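Local coordinates for uncharacterized protein (Bacteroides caccae, PDB 3NO2) that is of unknown function but folds as a six-bladed beta-propeller, at residues S3-L7 against I19-D23; E38-A44 against E78-I84; Y227-G233 against M267-I271. All coordinates share one frame; numbering follows the deposited sequence.

How the contacts relate
The three contacts lie around one side of a six-bladed propeller. Contact 1 is within the sheet of strands 6-10, 16-21, 26-32 and 270-274, which the two ends of the chain build together. Contact 3 packs that sheet's strand 270-274 on the blade of strand 226-231. Contact 2 sets the innermost strands 41-44 and 78-84 of two further blades side by side. The centres of contacts 1 and 3 are 17 Å apart, and Lys22 NZ meets Tyr227 OH at 2.9 Å. Contacts 2 and 3 join through Asn40 OD1 and Ser269 OG, also 2.9 Å apart. The side chains of Glu38 and Trp231 come within about 3 Å and 4 Å of a bound citrate, probably from the crystallisation liquor.

Contact 1 of 3, residues S3-L7 against I19-D23; sequences SPQHL and IINKD
Leu7 and Ile20 form an antiparallel hydrogen-bonded pair near the open end of the hairpin of strands 6-10 and 16-21. Leu7 N donates to Ile20 O at 2.8 Å, and Ile20 N returns a bond to Leu7 O. Beyond the last strand residues, Lys22 N still reaches Gln5 O, also at 2.8 Å. His6 and Asn21 are the non-hydrogen-bonded pair between these links.

The His6 ring lies over Asn21. Asn21 CA stands over one ring face in a CH-pi contact, 4.2 Å from the centroid. The ring and the Asn21 amide are turned 55° from each other. Water 3 lies in the ring plane, hydrogen-bonded to NE2, and accepts from Asn21 ND2. The other ring nitrogen, ND1, makes a weak hydrogen bond to Pro4 O. Pro4 CB rests on Asn21 OD1 and on Asp23 OD2, 3.5 Å from the latter. Asn21 OD1 is itself bonded to Thr24 N.

Lys22 is fully extended, with CG anti to the backbone N (chi1 -178°). Its chain therefore runs alongside Gln5, both pointing the same way, while Leu7 CD1 touches Lys22 CB. Water 2 joins Gln5 NE2 to Lys22 NZ. Water 1 takes bonds from Gln5 N and NE2 and donates to Asp23 OD1 at 2.9 Å. The ammonium group ends in a salt bridge to Glu248, a hydrogen bond to Tyr227 OH and a cation-pi contact with Trp257.

The backbone bonds fix the hairpin register, and the waters continue the polar link past its end. The Glu248 carboxylate and the Trp257 ring would probably favour a charged Lys22, which ties this sheet to the neighbouring blade.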
ATOM      1  N   SER A   3     -23.412   2.274  10.111  1.00 38.00           N
ATOM      2  CA  SER A   3     -23.571   1.412   8.899  1.00 35.06           C
ATOM      3  C   SER A   3     -22.400   0.434   8.798  1.00 29.92           C
ATOM      4  O   SER A   3     -21.347   0.665   9.420  1.00 28.73           O
ATOM      5  CB  SER A   3     -23.636   2.274   7.638  1.00 37.78           C
ATOM      6  N   PRO A   4     -22.570  -0.652   8.019  1.00 24.92           N
ATOM      7  CA  PRO A   4     -21.452  -1.584   7.792  1.00 19.89           C
ATOM      8  C   PRO A   4     -20.216  -0.847   7.268  1.00 16.05           C
ATOM      9  O   PRO A   4     -20.332   0.094   6.471  1.00 17.23           O
ATOM     10  CB  PRO A   4     -21.990  -2.553   6.727  1.00 21.38           C
ATOM     11  CG  PRO A   4     -23.446  -2.533   6.920  1.00 26.09           C
ATOM     12  CD  PRO A   4     -23.765  -1.076   7.267  1.00 26.45           C
ATOM     13  N   GLN A   5     -19.075  -1.276   7.748  1.00 13.14           N
ATOM     14  CA  GLN A   5     -17.807  -0.827   7.232  1.00 11.60           C
ATOM     15  C   GLN A   5     -17.706  -1.228   5.754  1.00 10.67           C
ATOM     16  O   GLN A   5     -18.093  -2.334   5.366  1.00 11.94           O
ATOM     17  CB  GLN A   5     -16.687  -1.458   8.066  1.00 13.84           C
ATOM     18  CG  GLN A   5     -16.671  -0.997   9.564  1.00 24.19           C
ATOM     19  CD  GLN A   5     -15.961  -1.996  10.496  1.00 35.03           C
ATOM     20  OE1 GLN A   5     -14.736  -1.943  10.675  1.00 44.06           O
ATOM     21  NE2 GLN A   5     -16.728  -2.915  11.082  1.00 29.21           N
ATOM     22  N   HIS A   6     -17.180  -0.325   4.938  1.00  8.70           N
ATOM     23  CA  HIS A   6     -16.836  -0.618   3.565  1.00  7.88           C
ATOM     24  C   HIS A   6     -15.328  -0.463   3.380  1.00  8.18           C
ATOM     25  O   HIS A   6     -14.678   0.336   4.054  1.00  8.81           O
ATOM     26  CB  HIS A   6     -17.589   0.305   2.607  1.00  8.59           C
ATOM     27  CG  HIS A   6     -19.045  -0.026   2.509  1.00  9.68           C
ATOM     28  ND1 HIS A   6     -19.924   0.222   3.545  1.00 17.47           N
ATOM     29  CD2 HIS A   6     -19.744  -0.686   1.567  1.00 12.25           C
ATOM     30  CE1 HIS A   6     -21.123  -0.224   3.196  1.00 15.72           C
ATOM     31  NE2 HIS A   6     -21.048  -0.777   2.003  1.00 14.47           N
ATOM     32  N   LEU A   7     -14.803  -1.263   2.454  1.00  7.63           N
ATOM     33  CA  LEU A   7     -13.361  -1.367   2.208  1.00  6.73           C
ATOM     34  C   LEU A   7     -13.085  -1.212   0.735  1.00  6.95           C
ATOM     35  O   LEU A   7     -13.590  -1.961  -0.088  1.00  7.26           O
ATOM     36  CB  LEU A   7     -12.825  -2.707   2.685  1.00  6.52           C
ATOM     37  CG  LEU A   7     -13.028  -2.983   4.159  1.00  8.24           C
ATOM     38  CD1 LEU A   7     -12.768  -4.493   4.457  1.00 10.52           C
ATOM     39  CD2 LEU A   7     -12.196  -2.094   5.062  1.00 10.20           C
ATOM     40  N   ILE A  19     -15.114  -1.820  -4.077  1.00  6.44           N
ATOM     41  CA  ILE A  19     -15.516  -1.534  -2.712  1.00  6.41           C
ATOM     42  C   ILE A  19     -16.329  -2.713  -2.215  1.00  6.28           C
ATOM     43  O   ILE A  19     -17.242  -3.200  -2.903  1.00  7.67           O
ATOM     44  CB  ILE A  19     -16.338  -0.233  -2.572  1.00  6.82           C
ATOM     45  CG1 ILE A  19     -15.466   0.947  -3.006  1.00  8.13           C
ATOM     46  CG2 ILE A  19     -16.851  -0.058  -1.104  1.00  8.77           C
ATOM     47  CD1 ILE A  19     -16.229   2.266  -3.206  1.00 10.18           C
ATOM     48  N   ILE A  20     -15.943  -3.221  -1.048  1.00  6.47           N
ATOM     49  CA  ILE A  20     -16.530  -4.407  -0.431  1.00  7.20           C
ATOM     50  C   ILE A  20     -17.236  -3.962   0.856  1.00  7.39           C
ATOM     51  O   ILE A  20     -16.698  -3.212   1.670  1.00  8.09           O
ATOM     52  CB  ILE A  20     -15.435  -5.425  -0.135  1.00  7.98           C
ATOM     53  CG1 ILE A  20     -14.866  -5.938  -1.479  1.00  9.55           C
ATOM     54  CG2 ILE A  20     -15.958  -6.613   0.705  1.00  8.40           C
ATOM     55  CD1 ILE A  20     -13.629  -6.848  -1.379  1.00 11.38           C
ATOM     56  N   ASN A  21     -18.461  -4.456   1.031  1.00  6.77           N
ATOM     57  CA  ASN A  21     -19.149  -4.362   2.323  1.00  8.01           C
ATOM     58  C   ASN A  21     -18.529  -5.404   3.244  1.00  6.60           C
ATOM     59  O   ASN A  21     -18.559  -6.601   2.945  1.00  7.37           O
ATOM     60  CB  ASN A  21     -20.648  -4.646   2.098  1.00  8.40           C
ATOM     61  CG  ASN A  21     -21.463  -4.686   3.384  1.00  8.41           C
ATOM     62  OD1 ASN A  21     -21.035  -5.199   4.403  1.00  7.97           O
ATOM     63  ND2 ASN A  21     -22.699  -4.121   3.319  1.00 11.11           N
ATOM     64  N   LYS A  22     -17.831  -4.948   4.267  1.00  6.35           N
ATOM     65  CA  LYS A  22     -17.060  -5.850   5.124  1.00  7.54           C
ATOM     66  C   LYS A  22     -17.942  -6.959   5.748  1.00  7.51           C
ATOM     67  O   LYS A  22     -17.536  -8.115   5.829  1.00  8.21           O
ATOM     68  CB  LYS A  22     -16.355  -5.076   6.212  1.00  8.06           C
ATOM     69  CG  LYS A  22     -15.485  -5.940   7.117  1.00  9.82           C
ATOM     70  CD  LYS A  22     -14.849  -5.173   8.273  1.00 10.20           C
ATOM     71  CE  LYS A  22     -13.967  -6.067   9.095  1.00 11.37           C
ATOM     72  NZ  LYS A  22     -13.331  -5.338  10.224  1.00 13.72           N
ATOM     73  N   ASP A  23     -19.117  -6.581   6.186  1.00  6.95           N
ATOM     74  CA  ASP A  23     -20.000  -7.484   6.901  1.00  6.98           C
ATOM     75  C   ASP A  23     -20.551  -8.570   6.009  1.00  8.13           C
ATOM     76  O   ASP A  23     -20.537  -9.745   6.390  1.00  8.01           O
ATOM     77  CB  ASP A  23     -21.178  -6.711   7.494  1.00  8.14           C
ATOM     78  CG  ASP A  23     -20.783  -5.835   8.685  1.00 10.75           C
ATOM     79  OD1 ASP A  23     -19.649  -5.944   9.213  1.00 13.09           O
ATOM     80  OD2 ASP A  23     -21.651  -5.060   9.119  1.00 11.67           O
TER
HETATM   81  O   HOH W   1     -18.981  -3.238   9.862  1.00 18.85           O
HETATM   82  O   HOH W   2     -15.668  -5.079  11.981  1.00 25.03           O
HETATM   83  O   HOH W   3     -23.317  -1.941   1.064  1.00 20.61           O

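Contact 2 of 3, residues E38-A44 against E78-I84; sequences ECNSVAA and EMQTARI
Gln80 reaches across to Glu38 and Asn40 with both ends of its amide. NE2 donates to Glu38 OE1 at 3.0 Å, nearly straight, and meets that oxygen from above the carboxylate plane. The two planes are 85° apart. OE1 accepts from Asn40 ND2 at 2.9 Å. The bend of Gln80 at chi2 (-79°) turns the amide toward segment 38-44. A second bond from NE2 goes to Glu78 OE1, so both its hydrogens are used and the rotation of the amide is fixed. Asn40 ND2 also gives a hydrogen to Glu38 OE2. Glu38 OE1 and Glu78 OE1 are 4.3 Å apart, and the shared NE2 group probably eases their repulsion. Ser12 and the citrate are further partners of Glu38 OE2, and His124 bonds Glu78.

Next along the strands, Ser41 OG donates to Gln80 O at 2.7 Å. This polar end is the tight part of the contact.

The other end is looser. No direct backbone hydrogen bond joins the segments, although the strand axes run only 12° from parallel and approach to 5.5 Å. Water stands in for those bonds. Water 5 connects Ser41 OG to Ala82 N, and water 6 lies between Val42 O and Ala82 O, 2.8 Å from each. Apolar contact here is sparse: Ala43 CB meets Ile84 CG1 at 4.1 Å.

Within its own blade, strand 78-84 carries a classic beta bulge, Gln80 and Thr81 both facing Ala93 of strand 90-95. Two near-parallel innermost strands from adjacent blades, bridged by side chains and water, are typical of the central channel of a beta-propeller.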
ATOM      1  N   GLU A  38      -1.403  -1.392 -13.478  1.00  6.84           N
ATOM      2  CA  GLU A  38      -1.115  -2.197 -12.316  1.00  6.14           C
ATOM      3  C   GLU A  38      -1.406  -1.331 -11.116  1.00  6.11           C
ATOM      4  O   GLU A  38      -0.751  -0.282 -10.968  1.00  5.34           O
ATOM      5  CB  GLU A  38       0.348  -2.655 -12.264  1.00  5.85           C
ATOM      6  CG  GLU A  38       0.667  -3.555 -11.087  1.00  6.00           C
ATOM      7  CD  GLU A  38       2.115  -3.788 -10.787  1.00  6.56           C
ATOM      8  OE1 GLU A  38       3.006  -3.019 -11.229  1.00  7.60           O
ATOM      9  OE2 GLU A  38       2.379  -4.747 -10.000  1.00  7.06           O
ATOM     10  N   CYS A  39      -2.349  -1.734 -10.264  1.00  5.52           N
ATOM     11  CA  CYS A  39      -2.745  -0.977  -9.082  1.00  5.00           C
ATOM     12  C   CYS A  39      -2.250  -1.622  -7.809  1.00  6.85           C
ATOM     13  O   CYS A  39      -2.690  -2.708  -7.429  1.00  6.42           O
ATOM     14  CB  CYS A  39      -4.254  -0.810  -9.006  1.00  5.02           C
ATOM     15  SG  CYS A  39      -4.792   0.033  -7.512  1.00  6.68           S
ATOM     16  N   ASN A  40      -1.281  -0.947  -7.174  1.00  5.42           N
ATOM     17  CA  ASN A  40      -0.770  -1.310  -5.836  1.00  4.80           C
ATOM     18  C   ASN A  40      -1.097  -0.324  -4.743  1.00  4.77           C
ATOM     19  O   ASN A  40      -0.652  -0.544  -3.624  1.00  5.40           O
ATOM     20  CB  ASN A  40       0.742  -1.559  -5.893  1.00  5.31           C
ATOM     21  CG  ASN A  40       1.085  -2.866  -6.599  1.00  5.54           C
ATOM     22  OD1 ASN A  40       0.682  -3.965  -6.117  1.00  6.75           O
ATOM     23  ND2 ASN A  40       1.839  -2.798  -7.699  1.00  6.22           N
ATOM     24  N   SER A  41      -1.853   0.729  -5.057  1.00  4.50           N
ATOM     25  CA  SER A  41      -2.284   1.721  -4.091  1.00  4.58           C
ATOM     26  C   SER A  41      -3.690   2.242  -4.419  1.00  4.86           C
ATOM     27  O   SER A  41      -3.932   2.769  -5.507  1.00  6.01           O
ATOM     28  CB  SER A  41      -1.362   2.941  -4.100  1.00  5.15           C
ATOM     29  OG  SER A  41      -0.056   2.565  -3.615  1.00  5.49           O
ATOM     30  N   VAL A  42      -4.587   2.105  -3.431  1.00  5.48           N
ATOM     31  CA  VAL A  42      -5.886   2.764  -3.396  1.00  5.46           C
ATOM     32  C   VAL A  42      -6.022   3.541  -2.098  1.00  6.04           C
ATOM     33  O   VAL A  42      -5.445   3.156  -1.075  1.00  6.35           O
ATOM     34  CB  VAL A  42      -7.080   1.780  -3.539  1.00  5.83           C
ATOM     35  CG1 VAL A  42      -7.003   0.968  -4.823  1.00  6.97           C
ATOM     36  CG2 VAL A  42      -7.221   0.810  -2.356  1.00  6.64           C
ATOM     37  N   ALA A  43      -6.798   4.615  -2.109  1.00  5.98           N
ATOM     38  CA  ALA A  43      -7.023   5.426  -0.916  1.00  6.48           C
ATOM     39  C   ALA A  43      -8.340   6.175  -1.088  1.00  6.92           C
ATOM     40  O   ALA A  43      -8.796   6.415  -2.200  1.00  7.17           O
ATOM     41  CB  ALA A  43      -5.845   6.409  -0.696  1.00  8.32           C
ATOM     42  N   ALA A  44      -8.980   6.485   0.032  1.00  7.62           N
ATOM     43  CA  ALA A  44     -10.243   7.244   0.070  1.00  7.45           C
ATOM     44  C   ALA A  44     -10.056   8.507   0.838  1.00  8.39           C
ATOM     45  O   ALA A  44      -9.348   8.552   1.854  1.00 11.13           O
ATOM     46  CB  ALA A  44     -11.353   6.417   0.706  1.00 10.71           C
ATOM     47  N   GLU A  78       6.970   4.226 -13.226  1.00  6.55           N
ATOM     48  CA  GLU A  78       5.831   3.493 -12.686  1.00  6.52           C
ATOM     49  C   GLU A  78       5.288   4.223 -11.475  1.00  5.63           C
ATOM     50  O   GLU A  78       5.898   4.275 -10.377  1.00  6.35           O
ATOM     51  CB  GLU A  78       6.212   2.075 -12.291  1.00  6.91           C
ATOM     52  CG  GLU A  78       6.737   1.222 -13.434  1.00  6.87           C
ATOM     53  CD  GLU A  78       6.902  -0.239 -13.063  1.00  7.27           C
ATOM     54  OE1 GLU A  78       6.534  -0.651 -11.956  1.00  7.64           O
ATOM     55  OE2 GLU A  78       7.411  -0.989 -13.945  1.00  9.91           O
HETATM   56  N   MSE A  79       4.074   4.756 -11.605  1.00  5.19           N
HETATM   57  CA  MSE A  79       3.376   5.384 -10.498  1.00  5.83           C
HETATM   58  C   MSE A  79       2.814   4.264  -9.627  1.00  5.68           C
HETATM   59  O   MSE A  79       1.871   3.567 -10.024  1.00  6.84           O
HETATM   60  CB  MSE A  79       2.226   6.236 -11.046  1.00  5.89           C
HETATM   61  CG  MSE A  79       1.615   7.095  -9.992  1.00  5.59           C
HETATM   62 SE   MSE A  79       2.561   8.762  -9.612  0.75  5.09          SE
HETATM   63  CE  MSE A  79       1.865   9.813 -11.037  1.00  8.89           C
ATOM     64  N   GLN A  80       3.358   4.129  -8.422  1.00  5.00           N
ATOM     65  CA  GLN A  80       3.021   3.024  -7.541  1.00  4.61           C
ATOM     66  C   GLN A  80       2.524   3.448  -6.166  1.00  4.80           C
ATOM     67  O   GLN A  80       1.948   2.603  -5.488  1.00  5.70           O
ATOM     68  CB  GLN A  80       4.193   2.068  -7.363  1.00  5.15           C
ATOM     69  CG  GLN A  80       4.631   1.354  -8.636  1.00  5.53           C
ATOM     70  CD  GLN A  80       3.788   0.180  -9.041  1.00  5.04           C
ATOM     71  OE1 GLN A  80       2.759  -0.103  -8.462  1.00  6.11           O
ATOM     72  NE2 GLN A  80       4.215  -0.499 -10.095  1.00  6.38           N
ATOM     73  N   THR A  81       2.734   4.702  -5.745  1.00  4.80           N
ATOM     74  CA  THR A  81       2.218   5.250  -4.514  1.00  4.46           C
ATOM     75  C   THR A  81       1.027   6.132  -4.792  1.00  4.98           C
ATOM     76  O   THR A  81       1.049   6.937  -5.716  1.00  5.29           O
ATOM     77  CB  THR A  81       3.297   6.125  -3.832  1.00  6.21           C
ATOM     78  OG1 THR A  81       4.438   5.346  -3.443  1.00  6.13           O
ATOM     79  CG2 THR A  81       2.783   6.862  -2.599  1.00  6.35           C
ATOM     80  N   ALA A  82       0.012   6.023  -3.946  1.00  5.07           N
ATOM     81  CA  ALA A  82      -1.143   6.930  -3.967  1.00  5.70           C
ATOM     82  C   ALA A  82      -1.849   6.817  -2.607  1.00  5.36           C
ATOM     83  O   ALA A  82      -2.511   5.817  -2.353  1.00  7.26           O
ATOM     84  CB  ALA A  82      -2.065   6.593  -5.105  1.00  7.55           C
ATOM     85  N   ARG A  83      -1.719   7.818  -1.747  1.00  6.01           N
ATOM     86  CA  ARG A  83      -2.347   7.820  -0.423  1.00  8.35           C
ATOM     87  C   ARG A  83      -2.887   9.209  -0.128  1.00  8.62           C
ATOM     88  O   ARG A  83      -2.518  10.196  -0.757  1.00  8.08           O
ATOM     89  CB  ARG A  83      -1.379   7.365   0.669  1.00  8.17           C
ATOM     90  CG  ARG A  83      -0.228   8.337   0.871  1.00  9.80           C
ATOM     91  CD  ARG A  83       0.610   8.004   2.068  1.00 12.55           C
ATOM     92  NE  ARG A  83       1.304   6.742   1.937  1.00 12.37           N
ATOM     93  CZ  ARG A  83       1.028   5.631   2.606  1.00  9.10           C
ATOM     94  NH1 ARG A  83       0.049   5.600   3.494  1.00 12.16           N
ATOM     95  NH2 ARG A  83       1.777   4.573   2.424  1.00 10.54           N
ATOM     96  N   ILE A  84      -3.780   9.280   0.854  1.00  8.56           N
ATOM     97  CA  ILE A  84      -4.237  10.540   1.428  1.00  7.96           C
ATOM     98  C   ILE A  84      -3.526  10.744   2.750  1.00  8.69           C
ATOM     99  O   ILE A  84      -3.572   9.867   3.646  1.00  9.87           O
ATOM    100  CB  ILE A  84      -5.751  10.542   1.585  1.00  9.00           C
ATOM    101  CG1 ILE A  84      -6.447  10.355   0.235  1.00  9.50           C
ATOM    102  CG2 ILE A  84      -6.204  11.830   2.329  1.00 11.21           C
ATOM    103  CD1 ILE A  84      -6.264  11.485  -0.792  1.00  9.95           C
TER
HETATM  104  O   HOH W   4       0.186   0.997  -8.734  1.00  6.43           O
HETATM  105  O   HOH W   5       0.593   4.255  -1.495  1.00  7.46           O
HETATM  106  O   HOH W   6      -2.643   3.425  -0.969  1.00  9.52           O

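Contact 3 of 3, residues Y227-G233 against M267-I271; sequences YICNWQG and MISTI
Trp231 presents one face of its indole to Met267, a selenomethionine. The selenium lies over that face, toward the rim, 4.6 Å from the centroid of the five-membered ring, in a Met-aromatic contact. Nearer the backbone, Met267 CB touches Trp231 NE1 at 3.5 Å. The selenium also packs on Gly233 CA, and Gly233 N lies over the same ring face. Ile268 O comes instead to the ring edge, in its plane. A chi1 of -174° carries the indole CG to the side opposite the backbone N, out to these partners; its NE1 bonds Ser12 O.

Cys229 points toward the opposite segment. Its SG sits between two methyl branches, Ile271 CG2 at 3.6 Å and Ile268 CG2 at 3.7 Å. No hydrogen bond crosses between the segments. This is the packing of one propeller blade on the next: strand 226-231 lies against the run leading into strand 270-274 and its first residues. The sheet of strand 270-274 also holds the N-terminal strands. Ser269 and Thr270 both face Gly10, a classic beta bulge.

At the far end Ile271 meets Tyr227 at about a right angle. Its CD1 stands over one face of the phenol ring in a CH-pi contact, 4.3 Å from the centroid. Leu7 packs on both residues. Thr270 points away from strand 226-231; its OG1 bonds Gln217 and Val42 N.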
ATOM      1  N   TYR A 227      -5.359  -4.929   9.344  1.00  6.98           N
ATOM      2  CA  TYR A 227      -5.578  -5.601   8.064  1.00  5.37           C
ATOM      3  C   TYR A 227      -4.259  -5.928   7.423  1.00  5.75           C
ATOM      4  O   TYR A 227      -3.341  -5.084   7.410  1.00  6.68           O
ATOM      5  CB  TYR A 227      -6.396  -4.748   7.084  1.00  6.41           C
ATOM      6  CG  TYR A 227      -7.833  -4.473   7.466  1.00  7.23           C
ATOM      7  CD1 TYR A 227      -8.734  -5.477   7.730  1.00  8.95           C
ATOM      8  CD2 TYR A 227      -8.305  -3.182   7.485  1.00  7.36           C
ATOM      9  CE1 TYR A 227     -10.048  -5.186   8.082  1.00 10.20           C
ATOM     10  CE2 TYR A 227      -9.607  -2.895   7.839  1.00 10.16           C
ATOM     11  CZ  TYR A 227     -10.472  -3.892   8.123  1.00  8.79           C
ATOM     12  OH  TYR A 227     -11.807  -3.610   8.457  1.00 10.87           O
ATOM     13  N   ILE A 228      -4.172  -7.127   6.856  1.00  6.43           N
ATOM     14  CA  ILE A 228      -3.005  -7.578   6.094  1.00  6.23           C
ATOM     15  C   ILE A 228      -3.502  -8.035   4.738  1.00  4.53           C
ATOM     16  O   ILE A 228      -4.309  -8.963   4.628  1.00  5.48           O
ATOM     17  CB  ILE A 228      -2.266  -8.720   6.801  1.00  6.01           C
ATOM     18  CG1 ILE A 228      -1.881  -8.339   8.221  1.00  7.63           C
ATOM     19  CG2 ILE A 228      -1.066  -9.165   5.948  1.00  8.07           C
ATOM     20  CD1 ILE A 228      -1.358  -9.531   9.055  1.00 10.42           C
ATOM     21  N   CYS A 229      -2.986  -7.421   3.679  1.00  4.89           N
ATOM     22  CA  CYS A 229      -3.222  -7.813   2.307  1.00  5.46           C
ATOM     23  C   CYS A 229      -2.230  -8.948   1.960  1.00  5.69           C
ATOM     24  O   CYS A 229      -1.023  -8.746   1.969  1.00  7.01           O
ATOM     25  CB  CYS A 229      -3.068  -6.661   1.339  1.00  5.65           C
ATOM     26  SG  CYS A 229      -4.215  -5.293   1.635  1.00  6.18           S
ATOM     27  N   ASN A 230      -2.786 -10.139   1.751  1.00  5.26           N
ATOM     28  CA  ASN A 230      -2.012 -11.371   1.628  1.00  5.40           C
ATOM     29  C   ASN A 230      -1.937 -11.815   0.180  1.00  5.77           C
ATOM     30  O   ASN A 230      -2.674 -12.684  -0.267  1.00  5.74           O
ATOM     31  CB  ASN A 230      -2.700 -12.452   2.480  1.00  5.12           C
ATOM     32  CG  ASN A 230      -1.863 -13.689   2.664  1.00  7.05           C
ATOM     33  OD1 ASN A 230      -0.635 -13.615   2.610  1.00  7.68           O
ATOM     34  ND2 ASN A 230      -2.501 -14.858   2.845  1.00  7.03           N
ATOM     35  N   TRP A 231      -1.064 -11.151  -0.585  1.00  5.86           N
ATOM     36  CA  TRP A 231      -1.091 -11.216  -2.040  1.00  5.18           C
ATOM     37  C   TRP A 231      -0.393 -12.494  -2.513  1.00  6.14           C
ATOM     38  O   TRP A 231       0.749 -12.792  -2.110  1.00  6.37           O
ATOM     39  CB  TRP A 231      -0.413  -9.945  -2.583  1.00  5.51           C
ATOM     40  CG  TRP A 231      -0.485  -9.772  -4.083  1.00  5.69           C
ATOM     41  CD1 TRP A 231      -1.518  -9.242  -4.806  1.00  5.72           C
ATOM     42  CD2 TRP A 231       0.517 -10.108  -5.044  1.00  5.96           C
ATOM     43  NE1 TRP A 231      -1.224  -9.233  -6.130  1.00  5.95           N
ATOM     44  CE2 TRP A 231       0.022  -9.745  -6.310  1.00  5.79           C
ATOM     45  CE3 TRP A 231       1.793 -10.630  -4.949  1.00  7.55           C
ATOM     46  CZ2 TRP A 231       0.760  -9.908  -7.462  1.00  7.77           C
ATOM     47  CZ3 TRP A 231       2.543 -10.806  -6.135  1.00  8.05           C
ATOM     48  CH2 TRP A 231       2.020 -10.461  -7.340  1.00  7.69           C
ATOM     49  N   GLN A 232      -1.064 -13.213  -3.385  1.00  6.15           N
ATOM     50  CA  GLN A 232      -0.697 -14.574  -3.741  1.00  6.49           C
ATOM     51  C   GLN A 232      -0.080 -14.732  -5.134  1.00  8.36           C
ATOM     52  O   GLN A 232       0.102 -15.863  -5.606  1.00  9.82           O
ATOM     53  CB  GLN A 232      -1.893 -15.511  -3.562  1.00  7.87           C
ATOM     54  CG  GLN A 232      -2.295 -15.569  -2.058  1.00  8.34           C
ATOM     55  CD  GLN A 232      -3.636 -16.182  -1.796  1.00  8.21           C
ATOM     56  OE1 GLN A 232      -4.007 -17.182  -2.396  1.00  9.48           O
ATOM     57  NE2 GLN A 232      -4.362 -15.602  -0.821  1.00  7.62           N
ATOM     58  N   GLY A 233       0.326 -13.658  -5.759  1.00  7.01           N
ATOM     59  CA  GLY A 233       0.778 -13.715  -7.158  1.00  7.75           C
ATOM     60  C   GLY A 233       2.167 -14.257  -7.377  1.00  8.63           C
ATOM     61  O   GLY A 233       2.549 -14.423  -8.552  1.00 11.09           O
HETATM   62  N   MSE A 267      -6.713 -10.623  -6.623  1.00  6.60           N
HETATM   63  CA  MSE A 267      -5.576 -10.510  -5.744  1.00  7.49           C
HETATM   64  C   MSE A 267      -5.486  -9.088  -5.205  1.00  8.00           C
HETATM   65  O   MSE A 267      -5.567  -8.116  -5.950  1.00 10.01           O
HETATM   66  CB  MSE A 267      -4.321 -10.891  -6.472  1.00  7.87           C
HETATM   67  CG  MSE A 267      -4.349 -12.315  -7.012  1.00  6.17           C
HETATM   68 SE   MSE A 267      -2.642 -12.989  -7.566  0.75 11.26          SE
HETATM   69  CE  MSE A 267      -2.530 -11.927  -9.082  1.00 16.23           C
ATOM     70  N   ILE A 268      -5.437  -8.951  -3.893  1.00  5.51           N
ATOM     71  CA  ILE A 268      -5.452  -7.676  -3.190  1.00  5.62           C
ATOM     72  C   ILE A 268      -4.068  -7.377  -2.640  1.00  4.18           C
ATOM     73  O   ILE A 268      -3.462  -8.168  -1.907  1.00  5.31           O
ATOM     74  CB  ILE A 268      -6.483  -7.723  -2.060  1.00  5.13           C
ATOM     75  CG1 ILE A 268      -7.898  -7.852  -2.630  1.00  6.00           C
ATOM     76  CG2 ILE A 268      -6.370  -6.449  -1.181  1.00  6.43           C
ATOM     77  CD1 ILE A 268      -8.983  -8.152  -1.565  1.00  7.87           C
ATOM     78  N   SER A 269      -3.542  -6.183  -2.968  1.00  4.96           N
ATOM     79  CA  SER A 269      -2.297  -5.691  -2.385  1.00  5.36           C
ATOM     80  C   SER A 269      -2.476  -4.375  -1.648  1.00  5.47           C
ATOM     81  O   SER A 269      -1.547  -3.934  -0.978  1.00  4.95           O
ATOM     82  CB  SER A 269      -1.165  -5.564  -3.395  1.00  6.84           C
ATOM     83  OG  SER A 269      -1.510  -4.651  -4.420  1.00  8.61           O
ATOM     84  N   THR A 270      -3.666  -3.759  -1.723  1.00  4.68           N
ATOM     85  CA  THR A 270      -3.911  -2.447  -1.136  1.00  4.57           C
ATOM     86  C   THR A 270      -5.349  -2.360  -0.646  1.00  4.56           C
ATOM     87  O   THR A 270      -6.269  -2.913  -1.259  1.00  5.43           O
ATOM     88  CB  THR A 270      -3.536  -1.322  -2.137  1.00  4.70           C
ATOM     89  OG1 THR A 270      -3.829  -0.020  -1.605  1.00  5.62           O
ATOM     90  CG2 THR A 270      -4.231  -1.461  -3.488  1.00  5.63           C
ATOM     91  N   ILE A 271      -5.531  -1.599   0.429  1.00  5.47           N
ATOM     92  CA  ILE A 271      -6.833  -1.440   1.091  1.00  5.75           C
ATOM     93  C   ILE A 271      -6.941  -0.084   1.730  1.00  5.78           C
ATOM     94  O   ILE A 271      -5.955   0.420   2.251  1.00  5.91           O
ATOM     95  CB  ILE A 271      -7.028  -2.542   2.154  1.00  5.71           C
ATOM     96  CG1 ILE A 271      -8.386  -2.483   2.812  1.00  7.31           C
ATOM     97  CG2 ILE A 271      -5.930  -2.499   3.229  1.00  7.81           C
ATOM     98  CD1 ILE A 271      -8.769  -3.784   3.533  1.00  9.25           C
TER